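Local structure of designed helical repeat protein (Synthetic construct, 5CWM) at residues 70-78 with 89-100; 161-169 with 213-224. The protein is a computationally designed protein of stacked helical repeats, with no known catalytic or ligand-binding function. All coordinates share one frame; numbering follows the deposited sequence.

Interaction 1 (70-78 with 89-100); sequences VVRVAELLL and ALERALRVAEEA
Val96 does much of the work here, its two methyls dividing the facing helix between them, CG1 lying among Val70 and Ala74 and CG2 against Leu77. Its CG1, anti to the backbone N (chi1 174°), reaches Ala74 CB at 3.7 Å and also brushes the backbone oxygen of Val70. Its other methyl, CG2, meets Leu77 CD1 at 3.6 Å, the two side chains crossing at about a right angle. Leu77 can offer CD1 there because its chi1 of -68° turns CG away from its own carbonyl carbon. Near the root of that leucine, CB lies 3.7 Å from Ala93 CB, and the Ala93 methyl is also close to the backbone N of Leu78. Small residues at the interface are consistent with the close spacing: Ala74 faces the 89-100 backbone around Ala97, Ala93 faces Leu77, and the axes come within 8.3 Å of each other. The two segments belong to an antiparallel helical hairpin, 60-84 turning directly into 87-114, and run at 162° to one another. Other helices pack around the pair, Leu77 touching Leu37 and Ala40 of helix 30-57 while Ala74 touches Leu133 of helix 117-141. Toward the start of 70-78 the fit stays close, because Ala100 CB is received by two valines, with Val70 CG1 at 3.8 Å and Val71 CG2 at the same distance. Beyond Leu77 one flank is thinner: Leu78 and the partly exposed Leu90 lie side by side, pointing the same way, and meet through their CD1 methyls, 3.8 Å apart. At the more open margin Arg92 gives little to the hairpin: its chain leads away from 70-78, and its NH1 forms a salt bridge with Glu41 of helix 30-57.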
loop_
_atom_site.group_PDB
_atom_site.type_symbol
_atom_site.label_atom_id
_atom_site.label_comp_id
_atom_site.label_asym_id
_atom_site.label_seq_id
_atom_site.Cartn_x
_atom_site.Cartn_y
_atom_site.Cartn_z
ATOM N N VAL A 70 -0.309 8.804 1.601
ATOM C CA VAL A 70 0.501 8.319 2.716
ATOM C C VAL A 70 1.582 7.367 2.207
ATOM O O VAL A 70 2.732 7.428 2.644
ATOM C CB VAL A 70 -0.362 7.608 3.784
ATOM C CG1 VAL A 70 0.514 6.897 4.803
ATOM C CG2 VAL A 70 -1.280 8.603 4.472
ATOM N N VAL A 71 1.207 6.498 1.272
ATOM C CA VAL A 71 2.155 5.586 0.637
ATOM C C VAL A 71 3.239 6.364 -0.105
ATOM O O VAL A 71 4.427 6.040 -0.017
ATOM C CB VAL A 71 1.442 4.628 -0.341
ATOM C CG1 VAL A 71 2.454 3.783 -1.100
ATOM C CG2 VAL A 71 0.458 3.745 0.410
ATOM N N ARG A 72 2.814 7.394 -0.834
ATOM C CA ARG A 72 3.731 8.314 -1.500
ATOM C C ARG A 72 4.759 8.863 -0.511
ATOM O O ARG A 72 5.973 8.829 -0.758
ATOM C CB ARG A 72 2.949 9.459 -2.146
ATOM C CG ARG A 72 3.805 10.546 -2.763
ATOM C CD ARG A 72 4.005 10.311 -4.246
ATOM N NE ARG A 72 4.717 11.413 -4.887
ATOM C CZ ARG A 72 4.122 12.477 -5.418
ATOM N NH1 ARG A 72 2.801 12.586 -5.385
ATOM N NH2 ARG A 72 4.848 13.433 -5.981
ATOM N N VAL A 73 4.254 9.359 0.615
ATOM C CA VAL A 73 5.097 9.889 1.679
ATOM C C VAL A 73 6.079 8.833 2.178
ATOM O O VAL A 73 7.243 9.129 2.424
ATOM C CB VAL A 73 4.252 10.406 2.864
ATOM C CG1 VAL A 73 5.135 10.721 4.060
ATOM C CG2 VAL A 73 3.451 11.631 2.450
ATOM N N ALA A 74 5.605 7.599 2.311
ATOM C CA ALA A 74 6.441 6.501 2.785
ATOM C C ALA A 74 7.597 6.220 1.826
ATOM O O ALA A 74 8.751 6.098 2.251
ATOM C CB ALA A 74 5.603 5.250 2.987
ATOM N N GLU A 75 7.284 6.114 0.536
ATOM C CA GLU A 75 8.309 5.928 -0.488
ATOM C C GLU A 75 9.324 7.063 -0.428
ATOM O O GLU A 75 10.540 6.844 -0.512
ATOM C CB GLU A 75 7.683 5.859 -1.884
ATOM C CG GLU A 75 6.722 4.699 -2.091
ATOM C CD GLU A 75 6.085 4.710 -3.470
ATOM O OE1 GLU A 75 6.259 5.710 -4.199
ATOM O OE2 GLU A 75 5.411 3.720 -3.825
ATOM N N LEU A 76 8.809 8.281 -0.274
ATOM C CA LEU A 76 9.659 9.459 -0.162
ATOM C C LEU A 76 10.607 9.339 1.028
ATOM O O LEU A 76 11.776 9.708 0.939
ATOM C CB LEU A 76 8.807 10.723 -0.037
ATOM C CG LEU A 76 9.571 12.037 0.133
ATOM C CD1 LEU A 76 10.597 12.212 -0.975
ATOM C CD2 LEU A 76 8.604 13.209 0.167
ATOM N N LEU A 77 10.098 8.810 2.134
ATOM C CA LEU A 77 10.895 8.638 3.341
ATOM C C LEU A 77 11.935 7.544 3.153
ATOM O O LEU A 77 13.000 7.586 3.764
ATOM C CB LEU A 77 10.001 8.318 4.540
ATOM C CG LEU A 77 9.087 9.454 5.003
ATOM C CD1 LEU A 77 8.408 9.104 6.314
ATOM C CD2 LEU A 77 9.869 10.748 5.128
ATOM N N LEU A 78 11.623 6.564 2.311
ATOM C CA LEU A 78 12.600 5.539 1.965
ATOM C C LEU A 78 13.736 6.147 1.146
ATOM O O LEU A 78 14.910 5.843 1.367
ATOM C CB LEU A 78 11.943 4.390 1.196
ATOM C CG LEU A 78 12.895 3.331 0.629
ATOM C CD1 LEU A 78 13.767 2.734 1.724
ATOM C CD2 LEU A 78 12.122 2.240 -0.094
ATOM N N ALA A 89 15.669 7.537 9.973
ATOM C CA ALA A 89 14.778 7.905 8.876
ATOM C C ALA A 89 14.207 6.665 8.195
ATOM O O ALA A 89 13.046 6.646 7.777
ATOM C CB ALA A 89 15.514 8.774 7.868
ATOM N N LEU A 90 15.035 5.631 8.087
ATOM C CA LEU A 90 14.615 4.360 7.510
ATOM C C LEU A 90 13.542 3.708 8.380
ATOM O O LEU A 90 12.555 3.165 7.874
ATOM C CB LEU A 90 15.817 3.429 7.350
ATOM C CG LEU A 90 15.600 2.105 6.617
ATOM C CD1 LEU A 90 14.974 2.349 5.255
ATOM C CD2 LEU A 90 16.921 1.370 6.475
ATOM N N GLU A 91 13.742 3.776 9.693
ATOM C CA GLU A 91 12.765 3.258 10.643
ATOM C C GLU A 91 11.447 4.017 10.530
ATOM O O GLU A 91 10.370 3.424 10.611
ATOM C CB GLU A 91 13.307 3.341 12.072
ATOM C CG GLU A 91 14.428 2.359 12.369
ATOM C CD GLU A 91 15.119 2.640 13.688
ATOM O OE1 GLU A 91 14.812 3.677 14.312
ATOM O OE2 GLU A 91 15.969 1.823 14.101
ATOM N N ARG A 92 11.539 5.329 10.340
ATOM C CA ARG A 92 10.353 6.160 10.159
ATOM C C ARG A 92 9.613 5.771 8.884
ATOM O O ARG A 92 8.382 5.701 8.868
ATOM C CB ARG A 92 10.729 7.642 10.124
ATOM C CG ARG A 92 11.356 8.145 11.415
ATOM C CD ARG A 92 11.569 9.648 11.381
ATOM N NE ARG A 92 12.159 10.145 12.620
ATOM C CZ ARG A 92 12.242 11.430 12.944
ATOM N NH1 ARG A 92 11.764 12.354 12.121
ATOM N NH2 ARG A 92 12.795 11.793 14.092
ATOM N N ALA A 93 10.370 5.512 7.820
ATOM C CA ALA A 93 9.795 5.031 6.568
ATOM C C ALA A 93 9.049 3.719 6.793
ATOM O O ALA A 93 7.929 3.530 6.302
ATOM C CB ALA A 93 10.882 4.852 5.518
ATOM N N LEU A 94 9.679 2.822 7.548
ATOM C CA LEU A 94 9.070 1.549 7.913
ATOM C C LEU A 94 7.743 1.754 8.640
ATOM O O LEU A 94 6.735 1.130 8.300
ATOM C CB LEU A 94 10.028 0.733 8.785
ATOM C CG LEU A 94 9.546 -0.635 9.272
ATOM C CD1 LEU A 94 9.193 -1.531 8.098
ATOM C CD2 LEU A 94 10.604 -1.292 10.145
ATOM N N ARG A 95 7.750 2.639 9.634
ATOM C CA ARG A 95 6.554 2.932 10.419
ATOM C C ARG A 95 5.426 3.488 9.553
ATOM O O ARG A 95 4.281 3.043 9.651
ATOM C CB ARG A 95 6.878 3.921 11.542
ATOM C CG ARG A 95 7.856 3.395 12.580
ATOM C CD ARG A 95 7.333 2.133 13.248
ATOM N NE ARG A 95 8.249 1.643 14.274
ATOM C CZ ARG A 95 9.261 0.817 14.038
ATOM N NH1 ARG A 95 9.492 0.385 12.805
ATOM N NH2 ARG A 95 10.044 0.422 15.032
ATOM N N VAL A 96 5.756 4.460 8.707
ATOM C CA VAL A 96 4.767 5.079 7.831
ATOM C C VAL A 96 4.196 4.063 6.841
ATOM O O VAL A 96 3.009 4.102 6.520
ATOM C CB VAL A 96 5.366 6.282 7.068
ATOM C CG1 VAL A 96 4.372 6.836 6.061
ATOM C CG2 VAL A 96 5.776 7.366 8.048
ATOM N N ALA A 97 5.036 3.145 6.372
ATOM C CA ALA A 97 4.567 2.076 5.491
ATOM C C ALA A 97 3.591 1.147 6.217
ATOM O O ALA A 97 2.483 0.870 5.724
ATOM C CB ALA A 97 5.744 1.287 4.945
ATOM N N GLU A 98 4.009 0.673 7.389
ATOM C CA GLU A 98 3.182 -0.200 8.218
ATOM C C GLU A 98 1.831 0.437 8.526
ATOM O O GLU A 98 0.807 -0.244 8.553
ATOM C CB GLU A 98 3.903 -0.549 9.521
ATOM C CG GLU A 98 5.130 -1.430 9.347
ATOM C CD GLU A 98 5.812 -1.742 10.666
ATOM O OE1 GLU A 98 6.866 -2.412 10.651
ATOM O OE2 GLU A 98 5.294 -1.319 11.721
ATOM N N GLU A 99 1.838 1.746 8.758
ATOM C CA GLU A 99 0.602 2.487 8.983
ATOM C C GLU A 99 -0.237 2.516 7.711
ATOM O O GLU A 99 -1.445 2.276 7.743
ATOM C CB GLU A 99 0.905 3.912 9.454
ATOM C CG GLU A 99 -0.330 4.760 9.729
ATOM C CD GLU A 99 -1.065 4.343 10.991
ATOM O OE1 GLU A 99 -0.459 3.651 11.836
ATOM O OE2 GLU A 99 -2.250 4.710 11.139
ATOM N N ALA A 100 0.419 2.808 6.591
ATOM C CA ALA A 100 -0.240 2.885 5.293
ATOM C C ALA A 100 -0.980 1.594 4.971
ATOM O O ALA A 100 -2.050 1.620 4.362
ATOM C CB ALA A 100 0.772 3.200 4.202
#

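Interaction 2 (161-169 with 213-224); sequences AKRVLELAE and EARELQERVKEL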
loop_
_atom_site.group_PDB
_atom_site.type_symbol
_atom_site.label_atom_id
_atom_site.label_comp_id
_atom_site.label_asym_id
_atom_site.label_seq_id
_atom_site.Cartn_x
_atom_site.Cartn_y
_atom_site.Cartn_z
ATOM N N ALA A 161 -8.305 -9.640 -1.218
ATOM C CA ALA A 161 -8.780 -9.715 -2.595
ATOM C C ALA A 161 -9.991 -10.641 -2.705
ATOM O O ALA A 161 -10.863 -10.439 -3.551
ATOM C CB ALA A 161 -7.667 -10.181 -3.513
ATOM N N LYS A 162 -10.037 -11.654 -1.844
ATOM C CA LYS A 162 -11.190 -12.545 -1.778
ATOM C C LYS A 162 -12.431 -11.785 -1.325
ATOM O O LYS A 162 -13.511 -11.969 -1.877
ATOM C CB LYS A 162 -10.920 -13.723 -0.837
ATOM C CG LYS A 162 -12.178 -14.484 -0.435
ATOM C CD LYS A 162 -11.859 -15.752 0.342
ATOM C CE LYS A 162 -11.196 -16.791 -0.546
ATOM N NZ LYS A 162 -11.054 -18.107 0.133
ATOM N N ARG A 163 -12.267 -10.931 -0.317
ATOM C CA ARG A 163 -13.367 -10.108 0.175
ATOM C C ARG A 163 -13.847 -9.147 -0.906
ATOM O O ARG A 163 -15.053 -8.932 -1.072
ATOM C CB ARG A 163 -12.944 -9.335 1.426
ATOM C CG ARG A 163 -12.729 -10.207 2.652
ATOM C CD ARG A 163 -12.177 -9.401 3.819
ATOM N NE ARG A 163 -13.024 -8.259 4.153
ATOM C CZ ARG A 163 -12.774 -7.411 5.146
ATOM N NH1 ARG A 163 -11.701 -7.576 5.907
ATOM N NH2 ARG A 163 -13.598 -6.398 5.380
ATOM N N VAL A 164 -12.899 -8.573 -1.641
ATOM C CA VAL A 164 -13.237 -7.703 -2.764
ATOM C C VAL A 164 -14.037 -8.467 -3.815
ATOM O O VAL A 164 -15.017 -7.955 -4.360
ATOM C CB VAL A 164 -11.974 -7.099 -3.408
ATOM C CG1 VAL A 164 -12.297 -6.477 -4.760
ATOM C CG2 VAL A 164 -11.365 -6.069 -2.480
ATOM N N LEU A 165 -13.622 -9.701 -4.081
ATOM C CA LEU A 165 -14.330 -10.568 -5.016
ATOM C C LEU A 165 -15.746 -10.853 -4.524
ATOM O O LEU A 165 -16.685 -10.938 -5.317
ATOM C CB LEU A 165 -13.561 -11.877 -5.216
ATOM C CG LEU A 165 -14.072 -12.864 -6.267
ATOM C CD1 LEU A 165 -12.898 -13.534 -6.951
ATOM C CD2 LEU A 165 -14.988 -13.913 -5.648
ATOM N N GLU A 166 -15.888 -11.000 -3.210
ATOM C CA GLU A 166 -17.184 -11.256 -2.595
ATOM C C GLU A 166 -18.104 -10.053 -2.758
ATOM O O GLU A 166 -19.289 -10.204 -3.052
ATOM C CB GLU A 166 -17.016 -11.604 -1.115
ATOM C CG GLU A 166 -16.347 -12.948 -0.866
ATOM C CD GLU A 166 -15.948 -13.146 0.583
ATOM O OE1 GLU A 166 -16.147 -12.212 1.389
ATOM O OE2 GLU A 166 -15.432 -14.234 0.917
ATOM N N LEU A 167 -17.553 -8.858 -2.570
ATOM C CA LEU A 167 -18.319 -7.635 -2.785
ATOM C C LEU A 167 -18.736 -7.516 -4.249
ATOM O O LEU A 167 -19.870 -7.139 -4.561
ATOM C CB LEU A 167 -17.507 -6.409 -2.363
ATOM C CG LEU A 167 -18.208 -5.056 -2.496
ATOM C CD1 LEU A 167 -19.444 -5.001 -1.609
ATOM C CD2 LEU A 167 -17.253 -3.921 -2.162
ATOM N N ALA A 168 -17.809 -7.854 -5.141
ATOM C CA ALA A 168 -18.049 -7.778 -6.576
ATOM C C ALA A 168 -19.162 -8.725 -7.012
ATOM O O ALA A 168 -20.020 -8.354 -7.813
ATOM C CB ALA A 168 -16.769 -8.080 -7.341
ATOM N N GLU A 169 -19.147 -9.945 -6.485
ATOM C CA GLU A 169 -20.174 -10.923 -6.829
ATOM C C GLU A 169 -21.473 -10.627 -6.085
ATOM O O GLU A 169 -22.536 -11.121 -6.459
ATOM C CB GLU A 169 -19.698 -12.347 -6.527
ATOM C CG GLU A 169 -19.561 -12.669 -5.051
ATOM C CD GLU A 169 -19.185 -14.117 -4.803
ATOM O OE1 GLU A 169 -19.049 -14.874 -5.786
ATOM O OE2 GLU A 169 -19.025 -14.498 -3.624
ATOM N N GLU A 213 -5.612 -20.251 -3.478
ATOM C CA GLU A 213 -6.679 -19.259 -3.402
ATOM C C GLU A 213 -7.115 -18.793 -4.786
ATOM O O GLU A 213 -8.306 -18.700 -5.066
ATOM C CB GLU A 213 -6.241 -18.054 -2.567
ATOM C CG GLU A 213 -7.300 -16.968 -2.478
ATOM C CD GLU A 213 -6.808 -15.722 -1.773
ATOM O OE1 GLU A 213 -5.585 -15.602 -1.556
ATOM O OE2 GLU A 213 -7.650 -14.863 -1.436
ATOM N N ALA A 214 -6.146 -18.497 -5.646
ATOM C CA ALA A 214 -6.439 -18.071 -7.010
ATOM C C ALA A 214 -7.088 -19.204 -7.796
ATOM O O ALA A 214 -7.953 -18.973 -8.644
ATOM C CB ALA A 214 -5.173 -17.600 -7.706
ATOM N N ARG A 215 -6.661 -20.428 -7.504
ATOM C CA ARG A 215 -7.211 -21.614 -8.147
ATOM C C ARG A 215 -8.694 -21.757 -7.831
ATOM O O ARG A 215 -9.487 -22.139 -8.691
ATOM C CB ARG A 215 -6.449 -22.862 -7.702
ATOM C CG ARG A 215 -6.836 -24.139 -8.428
ATOM C CD ARG A 215 -6.074 -25.322 -7.857
ATOM N NE ARG A 215 -4.650 -25.025 -7.723
ATOM C CZ ARG A 215 -3.767 -25.838 -7.153
ATOM N NH1 ARG A 215 -4.157 -27.005 -6.661
ATOM N NH2 ARG A 215 -2.492 -25.483 -7.073
ATOM N N GLU A 216 -9.066 -21.445 -6.592
ATOM C CA GLU A 216 -10.471 -21.487 -6.193
ATOM C C GLU A 216 -11.266 -20.309 -6.764
ATOM O O GLU A 216 -12.364 -20.478 -7.311
ATOM C CB GLU A 216 -10.588 -21.500 -4.668
ATOM C CG GLU A 216 -9.863 -22.654 -3.996
ATOM C CD GLU A 216 -9.865 -22.540 -2.483
ATOM O OE1 GLU A 216 -10.407 -21.542 -1.964
ATOM O OE2 GLU A 216 -9.322 -23.446 -1.816
ATOM N N LEU A 217 -10.692 -19.117 -6.637
ATOM C CA LEU A 217 -11.348 -17.879 -7.039
ATOM C C LEU A 217 -11.597 -17.825 -8.542
ATOM O O LEU A 217 -12.549 -17.190 -8.994
ATOM C CB LEU A 217 -10.511 -16.670 -6.607
ATOM C CG LEU A 217 -10.854 -16.028 -5.258
ATOM C CD1 LEU A 217 -10.910 -17.059 -4.143
ATOM C CD2 LEU A 217 -9.857 -14.927 -4.922
ATOM N N GLN A 218 -10.739 -18.488 -9.311
ATOM C CA GLN A 218 -10.943 -18.594 -10.750
ATOM C C GLN A 218 -12.231 -19.360 -11.036
ATOM O O GLN A 218 -13.032 -18.964 -11.886
ATOM C CB GLN A 218 -9.751 -19.283 -11.418
ATOM C CG GLN A 218 -9.919 -19.506 -12.914
ATOM C CD GLN A 218 -10.005 -18.209 -13.695
ATOM O OE1 GLN A 218 -9.466 -17.182 -13.282
ATOM N NE2 GLN A 218 -10.690 -18.249 -14.833
ATOM N N GLU A 219 -12.423 -20.453 -10.306
ATOM C CA GLU A 219 -13.623 -21.267 -10.436
ATOM C C GLU A 219 -14.854 -20.510 -9.946
ATOM O O GLU A 219 -15.948 -20.675 -10.489
ATOM C CB GLU A 219 -13.466 -22.577 -9.663
ATOM C CG GLU A 219 -12.251 -23.392 -10.073
ATOM C CD GLU A 219 -12.092 -24.654 -9.248
ATOM O OE1 GLU A 219 -11.072 -25.353 -9.423
ATOM O OE2 GLU A 219 -12.985 -24.946 -8.427
ATOM N N ARG A 220 -14.673 -19.682 -8.920
ATOM C CA ARG A 220 -15.778 -18.874 -8.403
ATOM C C ARG A 220 -16.231 -17.822 -9.413
ATOM O O ARG A 220 -17.428 -17.657 -9.656
ATOM C CB ARG A 220 -15.384 -18.199 -7.088
ATOM C CG ARG A 220 -15.091 -19.171 -5.960
ATOM C CD ARG A 220 -14.901 -18.446 -4.638
ATOM N NE ARG A 220 -16.122 -17.774 -4.200
ATOM C CZ ARG A 220 -16.235 -17.099 -3.062
ATOM N NH1 ARG A 220 -15.199 -17.002 -2.239
ATOM N NH2 ARG A 220 -17.385 -16.519 -2.743
ATOM N N VAL A 221 -15.270 -17.107 -9.993
ATOM C CA VAL A 221 -15.565 -16.112 -11.018
ATOM C C VAL A 221 -16.186 -16.788 -12.234
ATOM O O VAL A 221 -17.108 -16.252 -12.851
ATOM C CB VAL A 221 -14.301 -15.336 -11.440
ATOM C CG1 VAL A 221 -14.580 -14.466 -12.657
ATOM C CG2 VAL A 221 -13.801 -14.487 -10.290
ATOM N N LYS A 222 -15.681 -17.974 -12.562
ATOM C CA LYS A 222 -16.254 -18.781 -13.633
ATOM C C LYS A 222 -17.731 -19.051 -13.353
ATOM O O LYS A 222 -18.584 -18.870 -14.224
ATOM C CB LYS A 222 -15.487 -20.096 -13.782
ATOM C CG LYS A 222 -15.913 -20.941 -14.968
ATOM C CD LYS A 222 -15.160 -22.261 -14.993
ATOM C CE LYS A 222 -13.657 -22.040 -14.967
ATOM N NZ LYS A 222 -12.909 -23.326 -14.916
ATOM N N GLU A 223 -18.022 -19.467 -12.124
ATOM C CA GLU A 223 -19.394 -19.703 -11.688
ATOM C C GLU A 223 -20.244 -18.443 -11.825
ATOM O O GLU A 223 -21.406 -18.507 -12.231
ATOM C CB GLU A 223 -19.415 -20.189 -10.237
ATOM C CG GLU A 223 -20.809 -20.406 -9.672
ATOM C CD GLU A 223 -20.802 -20.602 -8.169
ATOM O OE1 GLU A 223 -19.793 -20.245 -7.526
ATOM O OE2 GLU A 223 -21.807 -21.114 -7.630
ATOM N N LEU A 224 -19.656 -17.300 -11.487
ATOM C CA LEU A 224 -20.358 -16.025 -11.566
ATOM C C LEU A 224 -20.705 -15.651 -13.006
ATOM O O LEU A 224 -21.801 -15.159 -13.279
ATOM C CB LEU A 224 -19.520 -14.915 -10.927
ATOM C CG LEU A 224 -20.159 -13.525 -10.897
ATOM C CD1 LEU A 224 -21.481 -13.561 -10.145
ATOM C CD2 LEU A 224 -19.212 -12.511 -10.275
#
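Lys162 reaches over the 213-224 helix, beginning at CB, which passes 3.5 Å from Glu213 OE2. CG looks toward Arg220 NH1, though not closely, and a bend at chi3 (-69°) then carries CE across Leu217, where it rests 3.6 Å from CD1. The tip, NZ, stops 4.1 Å from Glu216 OE1, near enough for attraction between opposite charges but beyond a salt bridge. Lys162 is thus a knob in the hole formed by Glu213, Glu216, Leu217 and Arg220, and Arg220 returns the gesture, sitting among Lys162, Leu165, Glu166 and Glu169. Such reciprocal knobs-into-holes packing joins two parallel helices, 144-170 and 201-226, their segments only 5° apart in direction but 11.4 Å between axes. Helix 174-198 connects them along the chain and covers the inner side, Val181 touching both Leu165 and Val221. On that buried side Leu165 CD1 wedges between Leu217 CG and Val221 CG2, 3.6 Å from each, while its CD2 lies over one face of the Arg220 guanidinium. The outer side is polar. Glu169 OE2 makes a salt bridge with Arg220 NH2 at 2.7 Å, the carboxylate and guanidinium planes turned 59° apart, and its CB packs on Leu224 CD2. Cutting Glu169 back to an alanine would probably leave Arg220 NH2 without its salt-bridge mate and the guanidinium freer to swing. Glu166 packs its CG near Arg220 NH2, and its OE2, 4.2 Å from Arg220 NH1, attracts it from beyond salt-bridge range.

How the interactions relate
Interaction 1 closes before interaction 2 opens along the chain, and the two lie on opposite sides of its middle, their centres about 10 and 21 Å from the centre of the chain. Those centres are 31 Å apart and the nearest atoms about 13 Å, so they do not touch. Helix 117-141 borders both: Leu126 and Leu133 lie against 70-78, whereas Ala120 and Val124 meet Val164 of 161-169. The contacts illustrate two kinds of helix pairing, antiparallel between sequence neighbours, apolar and buried, and parallel between next-but-one helices, part apolar and part charged, close to the C-terminal end. No active site is known, so the contacts can be related only through the helices.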